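Aerobactin synthase IucA (Klebsiella pneumoniae subsp. pneumoniae, PDB 5JM8) probably joins citrate to N6-acetyl-N6-hydroxylysine with ATP and magnesium, as an NIS synthetase making the siderophore aerobactin. Local coordinates at residues Val54-Pro59 against Asp504-Leu509; Lys384-Arg389 against Gln395-Ala400. One frame throughout, in Å; residues are numbered along the deposited sequence.

Interaction 1. Residues Val54-Pro59 against Asp504-Leu509; sequences VAYFSP and DSEANL
Pro59 and Glu506 bring the two backbones nearest to each other, their CA atoms 7.4 Å apart, where the extended, corner-turning segment 54-59 passes the first turn of helix 506-521. At Ala55 and Tyr56 the segment forms a classic beta bulge opposite Arg64, just after strand 49-54 ends. On the other side Ser505 is the N-cap residue, its OG accepting a hydrogen bond from Asn508 N.

The gap is bridged by Glu506, whose CG lies anti to its carbonyl carbon (chi1 -60°) and whose chain runs out extended toward the loop. Its OE2 is gripped by two hydroxyls. Glu506 OE2 accepts from Tyr56 OH at 2.6 Å through its anti lone pair, the one away from OE1, and the phenol ring and carboxylate lie almost in one plane, 24° apart. From the syn side, Ser58 OG donates to the same Glu506 OE2 at 2.8 Å, 15° out of the carboxylate plane. The other oxygen, OE1, is hydrogen-bonded to Thr60, which also bonds Ser58 OG. Pro59 adds an apolar flank: its CD lies 3.7 Å from Glu506 CD and its CG 4.0 Å from Glu506 CB. Both Tyr56 and Glu506 also touch helix 475-500, at Ala500 and Ala496 respectively.

With both oxygens engaged, the rotation of the buried carboxylate is fixed. Two hydroxyl donors on OE2, together with a position at the N-terminal end of a helix, would probably stabilise the ionised form of Glu506.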
ATOM      1  N   VAL A  54      47.119  -8.787  -3.542  1.00 34.65           N
ATOM      2  CA  VAL A  54      46.302  -7.778  -2.877  1.00 31.07           C
ATOM      3  C   VAL A  54      45.634  -6.841  -3.882  1.00 28.34           C
ATOM      4  O   VAL A  54      46.308  -6.096  -4.594  1.00 29.74           O
ATOM      5  CB  VAL A  54      47.145  -6.944  -1.896  1.00 30.87           C
ATOM      6  CG1 VAL A  54      46.280  -5.917  -1.184  1.00 29.77           C
ATOM      7  CG2 VAL A  54      47.834  -7.850  -0.884  1.00 30.41           C
ATOM      8  N   ALA A  55      44.305  -6.884  -3.925  1.00 25.74           N
ATOM      9  CA  ALA A  55      43.529  -5.997  -4.785  1.00 23.40           C
ATOM     10  C   ALA A  55      43.254  -4.673  -4.077  1.00 24.44           C
ATOM     11  O   ALA A  55      43.265  -3.612  -4.703  1.00 29.73           O
ATOM     12  CB  ALA A  55      42.224  -6.662  -5.196  1.00 20.47           C
ATOM     13  N   TYR A  56      43.004  -4.749  -2.772  1.00 20.81           N
ATOM     14  CA  TYR A  56      42.832  -3.557  -1.947  1.00 19.65           C
ATOM     15  C   TYR A  56      43.484  -3.729  -0.583  1.00 19.88           C
ATOM     16  O   TYR A  56      43.150  -4.649   0.162  1.00 20.98           O
ATOM     17  CB  TYR A  56      41.350  -3.233  -1.769  1.00 18.71           C
ATOM     18  CG  TYR A  56      41.093  -2.057  -0.853  1.00 22.11           C
ATOM     19  CD1 TYR A  56      41.367  -0.760  -1.265  1.00 21.39           C
ATOM     20  CD2 TYR A  56      40.572  -2.243   0.422  1.00 21.00           C
ATOM     21  CE1 TYR A  56      41.133   0.317  -0.434  1.00 21.50           C
ATOM     22  CE2 TYR A  56      40.333  -1.168   1.260  1.00 17.84           C
ATOM     23  CZ  TYR A  56      40.615   0.108   0.827  1.00 21.96           C
ATOM     24  OH  TYR A  56      40.384   1.179   1.655  1.00 17.74           O
ATOM     25  N   PHE A  57      44.415  -2.833  -0.266  1.00 20.19           N
ATOM     26  CA  PHE A  57      45.056  -2.820   1.040  1.00 21.13           C
ATOM     27  C   PHE A  57      44.386  -1.793   1.944  1.00 23.85           C
ATOM     28  O   PHE A  57      44.247  -0.626   1.580  1.00 27.21           O
ATOM     29  CB  PHE A  57      46.548  -2.518   0.914  1.00 24.67           C
ATOM     30  CG  PHE A  57      47.280  -2.561   2.222  1.00 30.28           C
ATOM     31  CD1 PHE A  57      47.739  -3.764   2.735  1.00 30.97           C
ATOM     32  CD2 PHE A  57      47.499  -1.403   2.947  1.00 33.99           C
ATOM     33  CE1 PHE A  57      48.406  -3.809   3.945  1.00 30.74           C
ATOM     34  CE2 PHE A  57      48.168  -1.442   4.156  1.00 34.71           C
ATOM     35  CZ  PHE A  57      48.622  -2.648   4.655  1.00 32.94           C
ATOM     36  N   SER A  58      43.983  -2.246   3.126  1.00 25.70           N
ATOM     37  CA  SER A  58      43.244  -1.429   4.076  1.00 20.49           C
ATOM     38  C   SER A  58      44.056  -1.157   5.336  1.00 21.29           C
ATOM     39  O   SER A  58      44.595  -2.089   5.939  1.00 21.76           O
ATOM     40  CB  SER A  58      41.935  -2.118   4.456  1.00 19.83           C
ATOM     41  OG  SER A  58      41.365  -1.528   5.609  1.00 21.76           O
ATOM     42  N   PRO A  59      44.145   0.119   5.747  1.00 22.05           N
ATOM     43  CA  PRO A  59      44.799   0.412   7.028  1.00 24.83           C
ATOM     44  C   PRO A  59      43.953   0.010   8.230  1.00 29.34           C
ATOM     45  O   PRO A  59      44.376   0.208   9.368  1.00 34.52           O
ATOM     46  CB  PRO A  59      44.992   1.929   6.987  1.00 23.44           C
ATOM     47  CG  PRO A  59      43.954   2.421   6.056  1.00 20.60           C
ATOM     48  CD  PRO A  59      43.779   1.352   5.025  1.00 19.68           C
ATOM     49  N   ASP A 504      36.741   7.590  -1.600  1.00 16.85           N
ATOM     50  CA  ASP A 504      37.759   8.407  -0.946  1.00 16.41           C
ATOM     51  C   ASP A 504      38.595   7.485  -0.066  1.00 16.74           C
ATOM     52  O   ASP A 504      38.116   6.440   0.360  1.00 16.45           O
ATOM     53  CB  ASP A 504      37.131   9.532  -0.114  1.00 19.36           C
ATOM     54  CG  ASP A 504      38.139  10.598   0.292  1.00 25.28           C
ATOM     55  OD1 ASP A 504      39.288  10.567  -0.199  1.00 27.96           O
ATOM     56  OD2 ASP A 504      37.774  11.480   1.098  1.00 27.75           O
ATOM     57  N   SER A 505      39.841   7.860   0.201  1.00 17.40           N
ATOM     58  CA  SER A 505      40.731   7.022   1.004  1.00 17.82           C
ATOM     59  C   SER A 505      40.186   6.856   2.424  1.00 17.55           C
ATOM     60  O   SER A 505      39.485   7.731   2.924  1.00 17.57           O
ATOM     61  CB  SER A 505      42.139   7.623   1.042  1.00 18.63           C
ATOM     62  OG  SER A 505      42.112   8.951   1.528  1.00 18.71           O
ATOM     63  N   GLU A 506      40.491   5.727   3.062  1.00 18.12           N
ATOM     64  CA  GLU A 506      40.112   5.530   4.459  1.00 17.59           C
ATOM     65  C   GLU A 506      40.760   6.606   5.313  1.00 19.70           C
ATOM     66  O   GLU A 506      40.144   7.133   6.238  1.00 21.09           O
ATOM     67  CB  GLU A 506      40.528   4.146   4.963  1.00 17.83           C
ATOM     68  CG  GLU A 506      39.899   2.993   4.205  1.00 17.43           C
ATOM     69  CD  GLU A 506      40.103   1.649   4.885  1.00 17.62           C
ATOM     70  OE1 GLU A 506      40.075   1.597   6.133  1.00 17.75           O
ATOM     71  OE2 GLU A 506      40.294   0.644   4.167  1.00 17.69           O
ATOM     72  N   ALA A 507      42.007   6.930   4.981  1.00 18.72           N
ATOM     73  CA  ALA A 507      42.779   7.933   5.708  1.00 20.55           C
ATOM     74  C   ALA A 507      42.047   9.270   5.747  1.00 18.99           C
ATOM     75  O   ALA A 507      41.944   9.900   6.800  1.00 19.36           O
ATOM     76  CB  ALA A 507      44.155   8.102   5.076  1.00 20.05           C
ATOM     77  N   ASN A 508      41.535   9.694   4.597  1.00 18.61           N
ATOM     78  CA  ASN A 508      40.803  10.948   4.512  1.00 19.20           C
ATOM     79  C   ASN A 508      39.480  10.881   5.261  1.00 21.50           C
ATOM     80  O   ASN A 508      39.104  11.821   5.958  1.00 27.19           O
ATOM     81  CB  ASN A 508      40.549  11.324   3.052  1.00 19.88           C
ATOM     82  CG  ASN A 508      41.805  11.786   2.337  1.00 24.73           C
ATOM     83  OD1 ASN A 508      42.810  12.123   2.967  1.00 27.65           O
ATOM     84  ND2 ASN A 508      41.749  11.814   1.011  1.00 24.60           N
ATOM     85  N   LEU A 509      38.771   9.768   5.119  1.00 22.42           N
ATOM     86  CA  LEU A 509      37.468   9.621   5.751  1.00 18.86           C
ATOM     87  C   LEU A 509      37.609   9.528   7.265  1.00 21.11           C
ATOM     88  O   LEU A 509      36.767  10.032   8.004  1.00 22.98           O
ATOM     89  CB  LEU A 509      36.741   8.392   5.203  1.00 16.49           C
ATOM     90  CG  LEU A 509      36.415   8.455   3.705  1.00 19.45           C
ATOM     91  CD1 LEU A 509      35.905   7.108   3.197  1.00 24.41           C
ATOM     92  CD2 LEU A 509      35.412   9.561   3.409  1.00 17.40           C
TER

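Interaction 2. Residues Lys384-Arg389 against Gln395-Ala400; sequences KRLSDR and QQAAHA
Ser387 and Ala397 form the tight part of this helix-helix contact, with CA atoms only 5.1 Å apart and CB atoms meeting at 3.7 Å. The methyl of Ala397 comes almost as close to the opposing backbone, lying 3.8 Å from Ser387 N. Small residues at both positions thus let the two helices approach until side chain meets main chain. Next to this point Leu386 reaches across: its CG is anti to the backbone N (chi1 176°), and the CD2 branch comes to 3.7 Å from Ala397 O and 4.2 Å from Ala397 CB. All three residues are buried.

The helices are 378-390 and 394-420, two consecutive helices joined by a tight turn that pack against each other close to that turn. Ile392 in the connection also touches Ala397, and Gln396 OE1 accepts a hydrogen bond from Thr393 N.

Away from the Ser387-Ala397 point the contact slackens. Ala400 CB, one turn further on, comes no nearer than 4.7 Å, to Leu386 CD2, and Ala400 also packs on Ala317 of the second subunit. Lys384 and Arg385 direct their CB atoms away from helix 394-420 and form salt bridges with Asp376 and Asp438, respectively. Lys384 and Asp388 lie on the exposed side of the first helix, while Gln396, on the other helix, packs on Gln313 of the second subunit.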
ATOM      1  N   LYS A 384      25.479   6.089  -3.663  1.00 21.44           N
ATOM      2  CA  LYS A 384      25.351   6.373  -5.087  1.00 17.70           C
ATOM      3  C   LYS A 384      23.960   6.911  -5.425  1.00 16.15           C
ATOM      4  O   LYS A 384      23.812   7.742  -6.320  1.00 20.12           O
ATOM      5  CB  LYS A 384      25.649   5.118  -5.905  1.00 16.86           C
ATOM      6  CG  LYS A 384      27.134   4.887  -6.140  1.00 16.35           C
ATOM      7  CD  LYS A 384      27.395   3.553  -6.816  1.00 13.69           C
ATOM      8  CE  LYS A 384      28.825   3.462  -7.330  1.00 14.18           C
ATOM      9  NZ  LYS A 384      28.999   2.323  -8.272  1.00 15.22           N
ATOM     10  N   ARG A 385      22.946   6.438  -4.707  1.00 13.44           N
ATOM     11  CA  ARG A 385      21.593   6.960  -4.876  1.00 12.54           C
ATOM     12  C   ARG A 385      21.487   8.354  -4.277  1.00 15.43           C
ATOM     13  O   ARG A 385      20.788   9.215  -4.808  1.00 21.56           O
ATOM     14  CB  ARG A 385      20.562   6.039  -4.229  1.00 11.97           C
ATOM     15  CG  ARG A 385      20.251   4.799  -5.034  1.00 12.13           C
ATOM     16  CD  ARG A 385      19.028   4.096  -4.494  1.00 12.49           C
ATOM     17  NE  ARG A 385      19.204   3.699  -3.101  1.00 15.30           N
ATOM     18  CZ  ARG A 385      19.722   2.539  -2.711  1.00 11.52           C
ATOM     19  NH1 ARG A 385      20.123   1.647  -3.607  1.00 11.72           N
ATOM     20  NH2 ARG A 385      19.839   2.270  -1.418  1.00 11.46           N
ATOM     21  N   LEU A 386      22.179   8.563  -3.163  1.00 13.95           N
ATOM     22  CA  LEU A 386      22.221   9.866  -2.518  1.00 14.97           C
ATOM     23  C   LEU A 386      22.843  10.886  -3.464  1.00 17.29           C
ATOM     24  O   LEU A 386      22.329  11.993  -3.628  1.00 18.45           O
ATOM     25  CB  LEU A 386      23.011   9.786  -1.211  1.00 14.83           C
ATOM     26  CG  LEU A 386      23.237  11.088  -0.444  1.00 15.77           C
ATOM     27  CD1 LEU A 386      21.911  11.735  -0.073  1.00 15.31           C
ATOM     28  CD2 LEU A 386      24.085  10.822   0.795  1.00 16.96           C
ATOM     29  N   SER A 387      23.944  10.494  -4.096  1.00 16.96           N
ATOM     30  CA  SER A 387      24.649  11.357  -5.039  1.00 18.05           C
ATOM     31  C   SER A 387      23.745  11.769  -6.198  1.00 20.20           C
ATOM     32  O   SER A 387      23.601  12.957  -6.489  1.00 25.59           O
ATOM     33  CB  SER A 387      25.900  10.650  -5.571  1.00 17.37           C
ATOM     34  OG  SER A 387      26.545  11.421  -6.569  1.00 19.14           O
ATOM     35  N   ASP A 388      23.133  10.785  -6.848  1.00 16.72           N
ATOM     36  CA  ASP A 388      22.297  11.032  -8.020  1.00 17.57           C
ATOM     37  C   ASP A 388      21.088  11.905  -7.704  1.00 19.35           C
ATOM     38  O   ASP A 388      20.695  12.748  -8.511  1.00 21.92           O
ATOM     39  CB  ASP A 388      21.817   9.709  -8.621  1.00 21.85           C
ATOM     40  CG  ASP A 388      22.940   8.907  -9.250  1.00 33.31           C
ATOM     41  OD1 ASP A 388      23.934   9.514  -9.702  1.00 38.31           O
ATOM     42  OD2 ASP A 388      22.824   7.664  -9.296  1.00 38.14           O
ATOM     43  N   ARG A 389      20.492  11.689  -6.535  1.00 20.05           N
ATOM     44  CA  ARG A 389      19.316  12.450  -6.131  1.00 16.24           C
ATOM     45  C   ARG A 389      19.670  13.917  -5.892  1.00 17.25           C
ATOM     46  O   ARG A 389      19.032  14.815  -6.446  1.00 19.86           O
ATOM     47  CB  ARG A 389      18.691  11.843  -4.872  1.00 14.54           C
ATOM     48  CG  ARG A 389      17.439  12.565  -4.391  1.00 14.21           C
ATOM     49  CD  ARG A 389      16.719  11.790  -3.294  1.00 16.03           C
ATOM     50  NE  ARG A 389      17.545  11.615  -2.101  1.00 18.57           N
ATOM     51  CZ  ARG A 389      17.625  12.494  -1.107  1.00 21.46           C
ATOM     52  NH1 ARG A 389      16.932  13.628  -1.150  1.00 27.45           N
ATOM     53  NH2 ARG A 389      18.400  12.242  -0.065  1.00 18.06           N
ATOM     54  N   GLN A 395      31.860  11.255  -4.084  1.00 14.32           N
ATOM     55  CA  GLN A 395      32.728  11.548  -2.945  1.00 14.56           C
ATOM     56  C   GLN A 395      32.039  12.521  -1.985  1.00 20.50           C
ATOM     57  O   GLN A 395      32.143  12.377  -0.767  1.00 22.17           O
ATOM     58  CB  GLN A 395      34.079  12.118  -3.409  1.00 15.22           C
ATOM     59  CG  GLN A 395      34.976  12.593  -2.258  1.00 15.56           C
ATOM     60  CD  GLN A 395      36.422  12.830  -2.670  1.00 20.94           C
ATOM     61  OE1 GLN A 395      37.089  11.932  -3.182  1.00 16.55           O
ATOM     62  NE2 GLN A 395      36.919  14.038  -2.419  1.00 16.65           N
ATOM     63  N   GLN A 396      31.339  13.510  -2.537  1.00 16.66           N
ATOM     64  CA  GLN A 396      30.565  14.451  -1.727  1.00 15.15           C
ATOM     65  C   GLN A 396      29.440  13.732  -0.999  1.00 20.17           C
ATOM     66  O   GLN A 396      29.121  14.051   0.148  1.00 21.43           O
ATOM     67  CB  GLN A 396      29.987  15.570  -2.597  1.00 14.76           C
ATOM     68  CG  GLN A 396      30.981  16.662  -2.959  1.00 15.89           C
ATOM     69  CD  GLN A 396      30.460  17.599  -4.034  1.00 19.40           C
ATOM     70  OE1 GLN A 396      29.605  17.228  -4.838  1.00 17.86           O
ATOM     71  NE2 GLN A 396      30.977  18.825  -4.053  1.00 24.56           N
ATOM     72  N   ALA A 397      28.835  12.763  -1.676  1.00 13.18           N
ATOM     73  CA  ALA A 397      27.793  11.949  -1.070  1.00 12.73           C
ATOM     74  C   ALA A 397      28.392  11.096   0.043  1.00 12.81           C
ATOM     75  O   ALA A 397      27.775  10.895   1.090  1.00 14.33           O
ATOM     76  CB  ALA A 397      27.120  11.079  -2.120  1.00 12.50           C
ATOM     77  N   ALA A 398      29.607  10.612  -0.183  1.00 13.17           N
ATOM     78  CA  ALA A 398      30.288   9.766   0.785  1.00 13.33           C
ATOM     79  C   ALA A 398      30.626  10.551   2.045  1.00 16.57           C
ATOM     80  O   ALA A 398      30.428  10.071   3.160  1.00 13.49           O
ATOM     81  CB  ALA A 398      31.544   9.178   0.177  1.00 14.20           C
ATOM     82  N   HIS A 399      31.145  11.759   1.859  1.00 13.84           N
ATOM     83  CA  HIS A 399      31.453  12.640   2.977  1.00 14.31           C
ATOM     84  C   HIS A 399      30.190  13.006   3.751  1.00 23.70           C
ATOM     85  O   HIS A 399      30.171  12.961   4.983  1.00 24.68           O
ATOM     86  CB  HIS A 399      32.142  13.908   2.480  1.00 14.50           C
ATOM     87  CG  HIS A 399      33.516  13.673   1.935  1.00 18.79           C
ATOM     88  ND1 HIS A 399      34.183  14.611   1.175  1.00 20.53           N
ATOM     89  CD2 HIS A 399      34.353  12.615   2.045  1.00 21.42           C
ATOM     90  CE1 HIS A 399      35.368  14.138   0.836  1.00 20.90           C
ATOM     91  NE2 HIS A 399      35.497  12.928   1.352  1.00 21.61           N
ATOM     92  N   ALA A 400      29.141  13.369   3.019  1.00 13.38           N
ATOM     93  CA  ALA A 400      27.859  13.709   3.622  1.00 13.07           C
ATOM     94  C   ALA A 400      27.300  12.550   4.441  1.00 13.18           C
ATOM     95  O   ALA A 400      26.775  12.751   5.535  1.00 16.31           O
ATOM     96  CB  ALA A 400      26.871  14.115   2.547  1.00 12.75           C
TER

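In the fold
From the N terminus, the chain first passes through the antiparallel sheet containing strands 49-54 and 64-72, whose connecting loop supplies residues 54-59. Some 445 residues later it returns to them at the start of helix 506-521, where interaction 1 closes a very long loop. Interaction 2 falls within that loop and closes a far shorter one, between helices 378-390 and 394-420. Although their centres are about 19 Å apart, the two contacts meet directly: Asp504 OD2 lies 2.7 Å from His399 NE2, probably hydrogen-bonded, and Leu509 packs on the same histidine. The N-terminal sheet is thereby tied through helix 506-521 to the helix pair 378-390 and 394-420.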